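Side-chain contacts in USG-1 protein homolog (Pseudomonas aeruginosa, PDB 2HJS), which is of unproven function but is probably an NAD- or NADP-dependent oxidoreductase acting on aldehydes, related to aspartate-semialdehyde dehydrogenase: residues R35-A40 / D62-S67; G46-F51 / S55-D60; A101-P104 / P108-M111; C139-P144 / L311-D316; P144-L149 / G227-P232. All coordinates share one frame; numbering follows the deposited sequence.

Contact 1: residues R35-A40 / D62-S67; sequences RLHLLA and DSFDFS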
# COMPACT_ATOMS: atom_id res chain seq x y z
N ARG A 35 -38.67 -2.48 -19.98
CA ARG A 35 -38.37 -3.86 -19.62
C ARG A 35 -36.90 -4.02 -19.30
O ARG A 35 -36.05 -3.37 -19.93
CB ARG A 35 -38.80 -4.81 -20.73
CG ARG A 35 -40.29 -4.81 -20.99
CD ARG A 35 -40.66 -5.75 -22.13
NE ARG A 35 -42.02 -5.54 -22.63
CZ ARG A 35 -43.10 -6.20 -22.21
NH1 ARG A 35 -42.98 -7.13 -21.28
NH2 ARG A 35 -44.29 -5.94 -22.73
N LEU A 36 -36.62 -4.85 -18.29
CA LEU A 36 -35.28 -5.20 -17.88
C LEU A 36 -35.01 -6.68 -18.14
O LEU A 36 -35.80 -7.54 -17.73
CB LEU A 36 -35.05 -4.87 -16.40
CG LEU A 36 -33.68 -5.22 -15.80
CD1 LEU A 36 -32.50 -4.57 -16.53
CD2 LEU A 36 -33.60 -4.93 -14.29
N HIS A 37 -33.90 -6.97 -18.81
CA HIS A 37 -33.50 -8.34 -19.09
C HIS A 37 -32.15 -8.62 -18.46
O HIS A 37 -31.15 -7.95 -18.77
CB HIS A 37 -33.42 -8.55 -20.61
CG HIS A 37 -34.70 -8.29 -21.32
ND1 HIS A 37 -35.74 -9.19 -21.33
CD2 HIS A 37 -35.13 -7.22 -22.03
CE1 HIS A 37 -36.76 -8.69 -22.02
NE2 HIS A 37 -36.41 -7.50 -22.46
N LEU A 38 -32.13 -9.59 -17.55
CA LEU A 38 -30.92 -10.02 -16.87
C LEU A 38 -30.28 -11.21 -17.57
O LEU A 38 -30.93 -12.21 -17.82
CB LEU A 38 -31.24 -10.37 -15.41
CG LEU A 38 -31.95 -9.32 -14.56
CD1 LEU A 38 -32.03 -9.75 -13.08
CD2 LEU A 38 -31.28 -7.97 -14.67
N LEU A 39 -28.99 -11.12 -17.90
CA LEU A 39 -28.34 -12.18 -18.65
C LEU A 39 -27.04 -12.58 -18.03
O LEU A 39 -26.38 -11.77 -17.39
CB LEU A 39 -28.13 -11.75 -20.10
CG LEU A 39 -29.40 -11.29 -20.82
CD1 LEU A 39 -29.02 -10.39 -21.97
CD2 LEU A 39 -30.26 -12.49 -21.28
N ALA A 40 -26.68 -13.84 -18.23
CA ALA A 40 -25.39 -14.36 -17.79
C ALA A 40 -24.99 -15.51 -18.71
O ALA A 40 -25.71 -15.84 -19.63
CB ALA A 40 -25.46 -14.81 -16.35
N ASP A 62 -26.13 -16.12 -24.59
CA ASP A 62 -25.96 -16.73 -25.92
C ASP A 62 -27.26 -16.80 -26.73
O ASP A 62 -27.22 -16.71 -27.95
CB ASP A 62 -25.31 -18.12 -25.83
CG ASP A 62 -23.83 -18.06 -25.45
OD1 ASP A 62 -23.24 -16.96 -25.42
OD2 ASP A 62 -23.25 -19.13 -25.19
N SER A 63 -28.39 -16.94 -26.03
CA SER A 63 -29.72 -17.03 -26.65
C SER A 63 -30.41 -15.70 -26.92
O SER A 63 -31.44 -15.67 -27.56
CB SER A 63 -30.64 -17.86 -25.76
OG SER A 63 -30.21 -19.20 -25.65
N PHE A 64 -29.85 -14.59 -26.41
CA PHE A 64 -30.60 -13.33 -26.31
C PHE A 64 -30.65 -12.50 -27.60
O PHE A 64 -29.63 -12.36 -28.28
CB PHE A 64 -30.04 -12.46 -25.17
CG PHE A 64 -30.89 -11.24 -24.85
CD1 PHE A 64 -32.12 -11.38 -24.20
CD2 PHE A 64 -30.45 -9.96 -25.19
CE1 PHE A 64 -32.89 -10.25 -23.89
CE2 PHE A 64 -31.22 -8.83 -24.88
CZ PHE A 64 -32.45 -8.99 -24.24
N ASP A 65 -31.84 -11.94 -27.88
CA ASP A 65 -32.06 -11.03 -29.01
C ASP A 65 -31.87 -9.58 -28.59
O ASP A 65 -32.79 -8.98 -28.01
CB ASP A 65 -33.48 -11.23 -29.59
CG ASP A 65 -33.76 -10.38 -30.86
OD1 ASP A 65 -32.83 -9.77 -31.44
OD2 ASP A 65 -34.94 -10.32 -31.27
N PHE A 66 -30.69 -9.03 -28.90
CA PHE A 66 -30.32 -7.66 -28.51
C PHE A 66 -31.10 -6.57 -29.28
O PHE A 66 -31.11 -5.41 -28.87
CB PHE A 66 -28.80 -7.42 -28.63
CG PHE A 66 -27.99 -7.97 -27.47
CD1 PHE A 66 -27.87 -7.25 -26.28
CD2 PHE A 66 -27.33 -9.20 -27.58
CE1 PHE A 66 -27.10 -7.74 -25.20
CE2 PHE A 66 -26.56 -9.71 -26.51
CZ PHE A 66 -26.45 -8.97 -25.31
N SER A 67 -31.76 -6.94 -30.37
CA SER A 67 -32.65 -5.98 -31.01
C SER A 67 -33.84 -5.61 -30.08
O SER A 67 -34.49 -4.56 -30.26
CB SER A 67 -33.13 -6.46 -32.40
OG SER A 67 -33.91 -7.63 -32.28
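L39 and H37, two residues apart on strand 36-40 of the Rossmann-type nucleotide-binding domain, both lean on the ring of F64, which comes from the loop between strands 54-60 and 71-74. The tight part is around L39. Its CD1 sits over one face of the F64 ring, 3.7 Å from the centroid and 20° off the normal, a CH-pi contact. The second methyl, L39 CD2, lies 3.6 Å from F64 CD1, so both branches of the leucine touch the phenyl. With CG of F64 anti to its backbone N (chi1 -171°), the ring is sent toward L39, whose side chain it meets at about a right angle.

The packing thins toward H37, which is partly exposed. There the far end of the phenyl, CE1 and CZ, reaches CB and CG of H37, and F64 CE1 lies over a face of the imidazole. The two planes are inclined at 53° with centroids 5.3 Å apart, an oblique aromatic pair. Two residues on, F66 is buried and offers a face to the CD2 edge of F64, with F64 CD2 3.7 Å above the centre of the F66 ring; V12 of strand 9-12 also touches F66. The solvent side belongs to D65, whose OD1 accepts from S67 N in an Asx turn and also from S67 OG; both donors approach from the same face of the carboxylate.

Contact 2: residues G46-F51 / S55-D60; sequences GQRMGF and SLRVGD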
# COMPACT_ATOMS: atom_id res chain seq x y z
N GLY A 46 -30.86 -19.31 -15.52
CA GLY A 46 -31.94 -20.05 -14.85
C GLY A 46 -32.20 -19.67 -13.39
O GLY A 46 -33.24 -20.02 -12.83
N GLN A 47 -31.26 -18.95 -12.77
CA GLN A 47 -31.47 -18.50 -11.40
C GLN A 47 -32.21 -17.16 -11.35
O GLN A 47 -32.27 -16.43 -12.35
CB GLN A 47 -30.17 -18.50 -10.60
CG GLN A 47 -29.29 -17.29 -10.79
CD GLN A 47 -27.86 -17.52 -10.28
OE1 GLN A 47 -27.11 -18.30 -10.87
NE2 GLN A 47 -27.49 -16.83 -9.21
N ARG A 48 -32.80 -16.84 -10.21
CA ARG A 48 -33.65 -15.66 -10.09
C ARG A 48 -32.98 -14.55 -9.27
O ARG A 48 -32.15 -14.82 -8.41
CB ARG A 48 -35.04 -16.02 -9.52
CG ARG A 48 -35.81 -17.06 -10.35
CD ARG A 48 -37.32 -17.08 -10.06
NE ARG A 48 -38.06 -16.05 -10.80
CZ ARG A 48 -38.66 -16.23 -11.98
NH1 ARG A 48 -38.62 -17.41 -12.60
NH2 ARG A 48 -39.31 -15.22 -12.56
N MSE A 49 -33.33 -13.30 -9.57
CA MSE A 49 -32.81 -12.15 -8.83
C MSE A 49 -33.91 -11.16 -8.56
O MSE A 49 -34.81 -10.98 -9.37
CB MSE A 49 -31.71 -11.44 -9.62
CG MSE A 49 -30.44 -12.22 -9.74
SE MSE A 49 -29.12 -11.19 -10.74
CE MSE A 49 -29.00 -9.57 -9.61
N GLY A 50 -33.81 -10.51 -7.41
CA GLY A 50 -34.74 -9.47 -7.02
C GLY A 50 -34.52 -8.18 -7.79
O GLY A 50 -33.39 -7.78 -8.04
N PHE A 51 -35.62 -7.55 -8.19
CA PHE A 51 -35.61 -6.22 -8.79
C PHE A 51 -36.94 -5.52 -8.53
O PHE A 51 -38.02 -6.04 -8.91
CB PHE A 51 -35.32 -6.26 -10.29
CG PHE A 51 -35.37 -4.90 -10.94
CD1 PHE A 51 -34.27 -4.03 -10.87
CD2 PHE A 51 -36.53 -4.47 -11.61
CE1 PHE A 51 -34.31 -2.76 -11.46
CE2 PHE A 51 -36.59 -3.21 -12.19
CZ PHE A 51 -35.46 -2.34 -12.13
N SER A 55 -39.38 -10.59 -8.86
CA SER A 55 -38.38 -11.63 -9.04
C SER A 55 -38.19 -11.96 -10.52
O SER A 55 -39.14 -12.36 -11.20
CB SER A 55 -38.81 -12.87 -8.23
OG SER A 55 -38.03 -14.00 -8.55
N LEU A 56 -36.96 -11.79 -11.02
CA LEU A 56 -36.65 -11.93 -12.46
C LEU A 56 -35.79 -13.15 -12.78
O LEU A 56 -34.84 -13.43 -12.06
CB LEU A 56 -35.92 -10.67 -12.96
CG LEU A 56 -36.70 -9.40 -13.29
CD1 LEU A 56 -37.51 -8.90 -12.10
CD2 LEU A 56 -35.75 -8.32 -13.73
N ARG A 57 -36.09 -13.85 -13.87
CA ARG A 57 -35.25 -14.98 -14.29
C ARG A 57 -34.01 -14.49 -15.05
O ARG A 57 -34.13 -13.67 -15.96
CB ARG A 57 -36.05 -15.97 -15.14
CG ARG A 57 -35.35 -17.31 -15.38
CD ARG A 57 -36.18 -18.20 -16.32
NE ARG A 57 -35.42 -19.38 -16.79
CZ ARG A 57 -34.51 -19.37 -17.78
NH1 ARG A 57 -34.21 -18.24 -18.44
NH2 ARG A 57 -33.88 -20.50 -18.10
N VAL A 58 -32.82 -14.98 -14.70
CA VAL A 58 -31.60 -14.66 -15.47
C VAL A 58 -31.58 -15.57 -16.70
O VAL A 58 -31.68 -16.79 -16.56
CB VAL A 58 -30.31 -14.86 -14.63
CG1 VAL A 58 -29.07 -14.62 -15.48
CG2 VAL A 58 -30.30 -13.94 -13.40
N GLY A 59 -31.47 -14.98 -17.89
CA GLY A 59 -31.43 -15.71 -19.16
C GLY A 59 -30.01 -15.90 -19.67
O GLY A 59 -29.08 -15.28 -19.17
N ASP A 60 -29.85 -16.78 -20.66
CA ASP A 60 -28.54 -17.09 -21.23
C ASP A 60 -28.21 -16.01 -22.25
O ASP A 60 -28.95 -15.83 -23.21
CB ASP A 60 -28.58 -18.48 -21.89
CG ASP A 60 -27.21 -18.94 -22.44
OD1 ASP A 60 -26.22 -18.16 -22.51
OD2 ASP A 60 -27.12 -20.13 -22.81
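R48 reaches diagonally to S55, both side chains being on the same side of a two-stranded antiparallel hairpin, and the arginine grips the serine with NE and NH2, one to each of two oxygens. R48 NE gives a hydrogen bond to S55 OG at 3.0 Å, while R48 NH2 reaches S55 O at 3.2 Å. Both acceptors lie close to the guanidinium plane, although NH2 meets the carbonyl from above its plane. The arginine chain bends at chi3 (83°), which folds the guanidinium back across the neighbouring strand and brings R57 N over one of its faces.

R57, on the same side as R48, crosses it at about a right angle, their guanidinium planes 70° apart. Its own chain stays extended and lays a guanidinium face against G46, with NH2 3.8 Å from G46 CA. On the face that carries M49 and L56 the contacts are apolar, and V58 and F51 join them: the selenium of M49 touches CG2 of V58 at 4.0 Å, and CB of F51 rests near both methyls of L56. From there M49 and F51 lead on to helix 17-28.

The backbone bonds run between the two strands. M49 and L56 form a hydrogen-bonded pair flanked by the non-hydrogen-bonded pairs R48-R57 and G50-S55. Beyond them, G46 N bonds V58 O, and V58 N bonds Q47 O at 2.8 Å. The arrangement is that of a beta hairpin, here placed at the edge of the sheet of the Rossmann-type domain.

Contact 3: residues A101-P104 / P108-M111; sequences ALEP and PPVM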
# COMPACT_ATOMS: atom_id res chain seq x y z
N ALA A 101 -12.90 -4.62 -22.60
CA ALA A 101 -12.43 -5.61 -23.57
C ALA A 101 -12.15 -5.02 -24.93
O ALA A 101 -11.34 -5.58 -25.68
CB ALA A 101 -13.43 -6.75 -23.70
N LEU A 102 -12.81 -3.91 -25.27
CA LEU A 102 -12.75 -3.34 -26.62
C LEU A 102 -12.09 -1.96 -26.67
O LEU A 102 -12.22 -1.23 -27.68
CB LEU A 102 -14.15 -3.29 -27.24
CG LEU A 102 -14.88 -4.64 -27.28
CD1 LEU A 102 -16.30 -4.41 -27.62
CD2 LEU A 102 -14.22 -5.62 -28.26
N GLU A 103 -11.42 -1.61 -25.58
CA GLU A 103 -10.57 -0.44 -25.50
C GLU A 103 -9.33 -0.63 -26.39
O GLU A 103 -8.96 -1.77 -26.71
CB GLU A 103 -10.11 -0.20 -24.05
CG GLU A 103 -11.19 0.46 -23.20
CD GLU A 103 -10.86 0.52 -21.71
OE1 GLU A 103 -9.80 -0.01 -21.26
OE2 GLU A 103 -11.68 1.11 -20.98
N PRO A 104 -8.69 0.48 -26.79
CA PRO A 104 -9.11 1.85 -26.50
C PRO A 104 -9.96 2.57 -27.57
O PRO A 104 -10.52 3.63 -27.28
CB PRO A 104 -7.77 2.58 -26.37
CG PRO A 104 -6.87 1.86 -27.37
CD PRO A 104 -7.41 0.44 -27.52
N PRO A 108 -14.27 3.49 -26.55
CA PRO A 108 -13.49 4.43 -25.75
C PRO A 108 -14.05 4.56 -24.33
O PRO A 108 -15.28 4.49 -24.13
CB PRO A 108 -13.63 5.76 -26.53
CG PRO A 108 -14.80 5.58 -27.44
CD PRO A 108 -14.96 4.13 -27.70
N PRO A 109 -13.15 4.68 -23.33
CA PRO A 109 -13.61 4.94 -21.97
C PRO A 109 -14.22 6.34 -21.80
O PRO A 109 -13.62 7.33 -22.23
CB PRO A 109 -12.35 4.77 -21.12
CG PRO A 109 -11.19 4.97 -22.07
CD PRO A 109 -11.68 4.55 -23.42
N VAL A 110 -15.42 6.40 -21.21
CA VAL A 110 -16.10 7.67 -20.93
C VAL A 110 -16.60 7.69 -19.49
O VAL A 110 -17.19 6.69 -18.98
CB VAL A 110 -17.31 7.96 -21.88
CG1 VAL A 110 -17.89 9.36 -21.62
CG2 VAL A 110 -16.96 7.80 -23.35
N MSE A 111 -16.38 8.83 -18.84
CA MSE A 111 -16.96 9.13 -17.54
C MSE A 111 -17.65 10.48 -17.53
O MSE A 111 -17.08 11.48 -17.95
CB MSE A 111 -15.88 9.18 -16.47
CG MSE A 111 -15.37 7.84 -16.11
SE MSE A 111 -13.92 8.05 -14.82
CE MSE A 111 -15.02 8.56 -13.25
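E103 reaches across to P109 with a side chain that can be followed atom by atom. CB leaves the backbone with CG anti to the carbonyl carbon (chi1 -78°), and CG then passes 4.1 Å from P109 CD. Past CG the chain is extended (chi2 171°), carrying the carboxylate past the proline ring at a slant. At its end OE2 comes to 3.7 Å from P109 CB and 4.0 Å from P109 CG. The meeting is one of van der Waals contact between a carboxylate oxygen and ring carbons.

A backbone contact adds to this. P104 follows a cis peptide bond, and its carbonyl O receives a CA-H...O contact from P108 CA at 3.4 Å; P108 CB lies a little farther from the same oxygen.

Both segments belong to the long loop between strand 94-97 and helix 112-115 in the Rossmann-type NAD-binding domain, which here meets helix 213-225 of the dimerisation domain. P108 and V110 share backbone hydrogen bonds with S129 at the end of strand 127-129, which E103 also touches. P109 packs on A224 of helix 213-225, and OE2 of E103 lies close to OE2 of E221 on that helix, a pairing of acid groups that would probably raise the pKa of one of them.

Contact 4: residues C139-P144 / L311-D316; sequences CEVLAP and LWIVSD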
# COMPACT_ATOMS: atom_id res chain seq x y z
N CYS A 139 -9.52 9.18 -11.46
CA CYS A 139 -9.86 10.27 -12.40
C CYS A 139 -10.95 11.16 -11.88
O CYS A 139 -10.95 12.36 -12.13
CB CYS A 139 -10.23 9.72 -13.79
SG CYS A 139 -8.79 9.04 -14.65
N GLU A 140 -11.88 10.56 -11.14
CA GLU A 140 -12.95 11.33 -10.55
C GLU A 140 -12.40 12.38 -9.60
O GLU A 140 -12.96 13.47 -9.50
CB GLU A 140 -13.91 10.40 -9.79
CG GLU A 140 -14.86 11.12 -8.86
CD GLU A 140 -15.73 10.16 -8.06
OE1 GLU A 140 -15.28 9.00 -7.86
OE2 GLU A 140 -16.84 10.56 -7.62
N VAL A 141 -11.33 12.05 -8.88
CA VAL A 141 -10.74 12.95 -7.91
C VAL A 141 -9.81 13.96 -8.59
O VAL A 141 -9.82 15.13 -8.25
CB VAL A 141 -9.98 12.15 -6.81
CG1 VAL A 141 -9.13 13.09 -5.92
CG2 VAL A 141 -10.98 11.33 -5.99
N LEU A 142 -9.04 13.50 -9.56
CA LEU A 142 -8.09 14.37 -10.27
C LEU A 142 -8.73 15.39 -11.21
O LEU A 142 -8.25 16.52 -11.30
CB LEU A 142 -7.14 13.53 -11.10
CG LEU A 142 -5.78 13.22 -10.50
CD1 LEU A 142 -5.83 12.97 -9.00
CD2 LEU A 142 -5.24 12.01 -11.25
N ALA A 143 -9.78 14.99 -11.92
CA ALA A 143 -10.41 15.88 -12.90
C ALA A 143 -10.68 17.30 -12.35
O ALA A 143 -10.21 18.28 -12.94
CB ALA A 143 -11.69 15.26 -13.50
N PRO A 144 -11.43 17.42 -11.23
CA PRO A 144 -11.68 18.80 -10.74
C PRO A 144 -10.43 19.54 -10.25
O PRO A 144 -10.38 20.75 -10.28
CB PRO A 144 -12.69 18.60 -9.60
CG PRO A 144 -12.70 17.15 -9.29
CD PRO A 144 -12.09 16.39 -10.42
N LEU A 311 -2.62 12.68 -1.84
CA LEU A 311 -4.03 12.43 -1.58
C LEU A 311 -4.16 10.97 -1.18
O LEU A 311 -3.41 10.14 -1.68
CB LEU A 311 -4.88 12.61 -2.86
CG LEU A 311 -4.74 13.85 -3.75
CD1 LEU A 311 -5.47 13.55 -5.03
CD2 LEU A 311 -5.39 15.03 -3.07
N TRP A 312 -5.15 10.66 -0.35
CA TRP A 312 -5.52 9.28 -0.04
C TRP A 312 -6.98 9.14 -0.43
O TRP A 312 -7.79 9.96 -0.06
CB TRP A 312 -5.29 9.01 1.44
CG TRP A 312 -5.98 7.78 2.03
CD1 TRP A 312 -7.19 7.76 2.71
CD2 TRP A 312 -5.49 6.42 2.05
NE1 TRP A 312 -7.46 6.47 3.14
CE2 TRP A 312 -6.44 5.64 2.74
CE3 TRP A 312 -4.34 5.80 1.54
CZ2 TRP A 312 -6.26 4.27 2.97
CZ3 TRP A 312 -4.17 4.43 1.76
CH2 TRP A 312 -5.13 3.68 2.48
N ILE A 313 -7.29 8.12 -1.22
CA ILE A 313 -8.62 7.97 -1.80
C ILE A 313 -9.17 6.60 -1.42
O ILE A 313 -8.47 5.60 -1.54
CB ILE A 313 -8.57 8.09 -3.35
CG1 ILE A 313 -7.90 9.40 -3.78
CG2 ILE A 313 -9.99 7.92 -3.95
CD1 ILE A 313 -7.59 9.47 -5.29
N VAL A 314 -10.40 6.55 -0.92
CA VAL A 314 -11.02 5.24 -0.72
C VAL A 314 -12.40 5.24 -1.34
O VAL A 314 -13.13 6.22 -1.26
CB VAL A 314 -11.05 4.74 0.78
CG1 VAL A 314 -9.58 4.52 1.36
CG2 VAL A 314 -11.88 5.61 1.69
N SER A 315 -12.72 4.13 -1.98
CA SER A 315 -13.99 4.01 -2.69
C SER A 315 -14.41 2.56 -2.77
O SER A 315 -13.56 1.64 -2.74
CB SER A 315 -13.83 4.53 -4.12
OG SER A 315 -15.10 4.91 -4.66
N ASP A 316 -15.72 2.35 -2.87
CA ASP A 316 -16.31 1.04 -3.09
C ASP A 316 -16.11 0.66 -4.58
O ASP A 316 -16.81 1.18 -5.46
CB ASP A 316 -17.79 1.07 -2.69
CG ASP A 316 -18.45 -0.30 -2.77
OD1 ASP A 316 -17.99 -1.15 -3.57
OD2 ASP A 316 -19.46 -0.51 -2.03
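The 139-144 part of helix 133-145 crosses the 311-315 part of strand 308-315 with the two short axes 10.4 Å apart at closest approach and their N-to-C directions 136° apart, the nearest backbones being those of V141 and I313. V141 fills the gap. It stands tip to tip with both of its partners on the strand: CG1 meets CD1 of L311 at 3.8 Å and also nears CD1 of I313, while CG2 touches I313 alone, coming to 3.9 Å from its CD1 and lying somewhat farther from its CG2. V141 CB also lies 3.9 Å from I313 CD1, so this one methyl bears on the root of the valine as well as on its branches. I313 sends it there by placing CG1 anti to its carbonyl carbon (chi1 -55°), then running on extended to CD1.

L142 joins from the next position of the helix. Its CB does not point at the strand, but the end of the side chain comes nearer, and CD1 reaches CD1 of L311 at 4.0 Å in a slanting approach. CD1 of L311 thus touches both V141 and L142. All four residues are buried and the interface is wholly apolar; no hydrogen bond crosses it.

Polar groups are paired at its border. E140 makes a salt bridge with K320 and a hydrogen bond to T294, and S315 OG bonds the same threonine hydroxyl. D316, after the strand, is the N-cap of helix 317-336. Here a helix packs on a face of the mixed sheet, an alpha/beta layer of the dimerisation domain of the semialdehyde dehydrogenase family.

Contact 5: residues P144-L149 / G227-P232; sequences PLLATL and GERIGP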
# COMPACT_ATOMS: atom_id res chain seq x y z
N PRO A 144 -11.43 17.42 -11.23
CA PRO A 144 -11.68 18.80 -10.74
C PRO A 144 -10.43 19.54 -10.25
O PRO A 144 -10.38 20.75 -10.28
CB PRO A 144 -12.69 18.60 -9.60
CG PRO A 144 -12.70 17.15 -9.29
CD PRO A 144 -12.09 16.39 -10.42
N LEU A 145 -9.41 18.81 -9.81
CA LEU A 145 -8.16 19.41 -9.38
C LEU A 145 -7.34 19.97 -10.53
O LEU A 145 -6.59 20.93 -10.35
CB LEU A 145 -7.34 18.38 -8.61
CG LEU A 145 -7.93 17.87 -7.30
CD1 LEU A 145 -6.93 16.89 -6.63
CD2 LEU A 145 -8.21 19.04 -6.40
N LEU A 146 -7.48 19.39 -11.72
CA LEU A 146 -6.61 19.74 -12.84
C LEU A 146 -6.96 21.07 -13.47
O LEU A 146 -6.20 21.58 -14.28
CB LEU A 146 -6.56 18.62 -13.88
CG LEU A 146 -5.99 17.31 -13.33
CD1 LEU A 146 -6.10 16.24 -14.39
CD2 LEU A 146 -4.54 17.42 -12.80
N ALA A 147 -8.10 21.64 -13.09
CA ALA A 147 -8.43 23.00 -13.50
C ALA A 147 -7.54 24.03 -12.79
O ALA A 147 -7.36 25.14 -13.29
CB ALA A 147 -9.87 23.30 -13.23
N THR A 148 -7.00 23.63 -11.64
CA THR A 148 -6.23 24.50 -10.76
C THR A 148 -4.75 24.09 -10.70
O THR A 148 -3.88 24.94 -10.66
CB THR A 148 -6.88 24.53 -9.33
OG1 THR A 148 -7.95 25.49 -9.32
CG2 THR A 148 -5.88 24.89 -8.22
N LEU A 149 -4.48 22.78 -10.71
CA LEU A 149 -3.12 22.24 -10.59
C LEU A 149 -2.55 21.87 -11.95
O LEU A 149 -3.25 21.31 -12.79
CB LEU A 149 -3.12 20.99 -9.71
CG LEU A 149 -3.65 21.12 -8.28
CD1 LEU A 149 -3.49 19.82 -7.56
CD2 LEU A 149 -2.97 22.26 -7.51
N GLY A 227 -5.91 12.42 -20.57
CA GLY A 227 -5.18 12.85 -21.73
C GLY A 227 -3.93 13.60 -21.37
O GLY A 227 -3.09 13.12 -20.61
N GLU A 228 -3.86 14.82 -21.91
CA GLU A 228 -2.65 15.62 -21.88
C GLU A 228 -2.51 16.44 -20.61
O GLU A 228 -1.40 16.88 -20.29
CB GLU A 228 -2.60 16.52 -23.12
CG GLU A 228 -1.20 16.75 -23.64
CD GLU A 228 -0.46 15.45 -23.90
OE1 GLU A 228 0.38 15.08 -23.04
OE2 GLU A 228 -0.74 14.80 -24.93
N ARG A 229 -3.61 16.62 -19.88
CA ARG A 229 -3.60 17.42 -18.65
C ARG A 229 -2.81 16.82 -17.48
O ARG A 229 -2.73 17.43 -16.41
CB ARG A 229 -5.01 17.84 -18.21
CG ARG A 229 -6.09 16.88 -18.61
CD ARG A 229 -7.35 17.61 -19.07
NE ARG A 229 -8.06 18.23 -17.96
CZ ARG A 229 -9.22 17.78 -17.47
NH1 ARG A 229 -9.81 16.71 -17.99
NH2 ARG A 229 -9.78 18.43 -16.44
N ILE A 230 -2.21 15.66 -17.68
CA ILE A 230 -1.25 15.15 -16.71
C ILE A 230 -0.00 14.65 -17.42
O ILE A 230 -0.05 14.25 -18.60
CB ILE A 230 -1.80 14.02 -15.81
CG1 ILE A 230 -2.43 12.90 -16.64
CG2 ILE A 230 -2.78 14.55 -14.76
CD1 ILE A 230 -2.33 11.55 -15.95
N GLY A 231 1.11 14.66 -16.68
CA GLY A 231 2.34 14.08 -17.18
C GLY A 231 2.38 12.58 -16.94
O GLY A 231 1.36 11.97 -16.62
N PRO A 232 3.56 11.97 -17.06
CA PRO A 232 3.68 10.52 -16.93
C PRO A 232 2.96 9.98 -15.67
O PRO A 232 3.11 10.54 -14.57
CB PRO A 232 5.19 10.31 -16.79
CG PRO A 232 5.81 11.52 -17.41
CD PRO A 232 4.86 12.64 -17.26
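L146 makes apolar contact with I230 across this loop-to-loop junction in the dimerisation domain. The closest pair is L146 CD1 with I230 CG2 at 3.7 Å, and L146 CD2 lies 3.9 Å from that same methyl, so the isoleucine branch sits against both ends of the leucine fork. The two side chains run at a slant to one another. I230 has CG1 between its backbone N and carbonyl carbon (chi1 52°), which leaves CG2 anti to the carbonyl carbon and turned to the leucine, while the end of CG1 leads away.

A second group of contacts is between apolar and polar atoms. R229 O lies 4.0 Å from L146 CD2 and 4.1 Å from L146 CD1. The side chain of R229, which is exposed, bends at chi2 and chi3 so that NH2 comes to 4.1 Å from L146 CB, a loose van der Waals contact met obliquely. No hydrogen bond crosses between the segments.

Backbone hydrogen bonds act within one side. L145 O accepts from T148 N at 3.0 Å and from L149 N at 2.8 Å, which shapes the turn that follows helix 133-145 and presents L146 to the other loop. That loop leads from helix 213-225 into strand 233-239. L146 and I230 both pack on C151 of strand 151-160 in the domain's mixed sheet, with L226 also against L146, and G231 bonds C151 through the backbone.

Overall arrangement
Contacts 1 and 2, their centres 11 Å apart, both reach the seven-stranded sheet through neighbouring strands 36-40 and 54-60, which pair through hydrogen bonds between L38, A40 and G59; contact 2 is nested along the chain inside the loop closed by contact 1. Contact 3 follows, its centre 22 Å from that of contact 1, still in the NAD-binding domain. Its M111 packs on C139 and E140 at the start of contact 4. Contacts 4 and 5, centred 13 Å apart, share P144 and helix 133-145, contact 5 being nested within contact 4. Their centres lie about 34 to 43 Å from those of contacts 1 and 2, across the chain's centre, so the five contacts sample both the nucleotide-binding and the dimerisation parts.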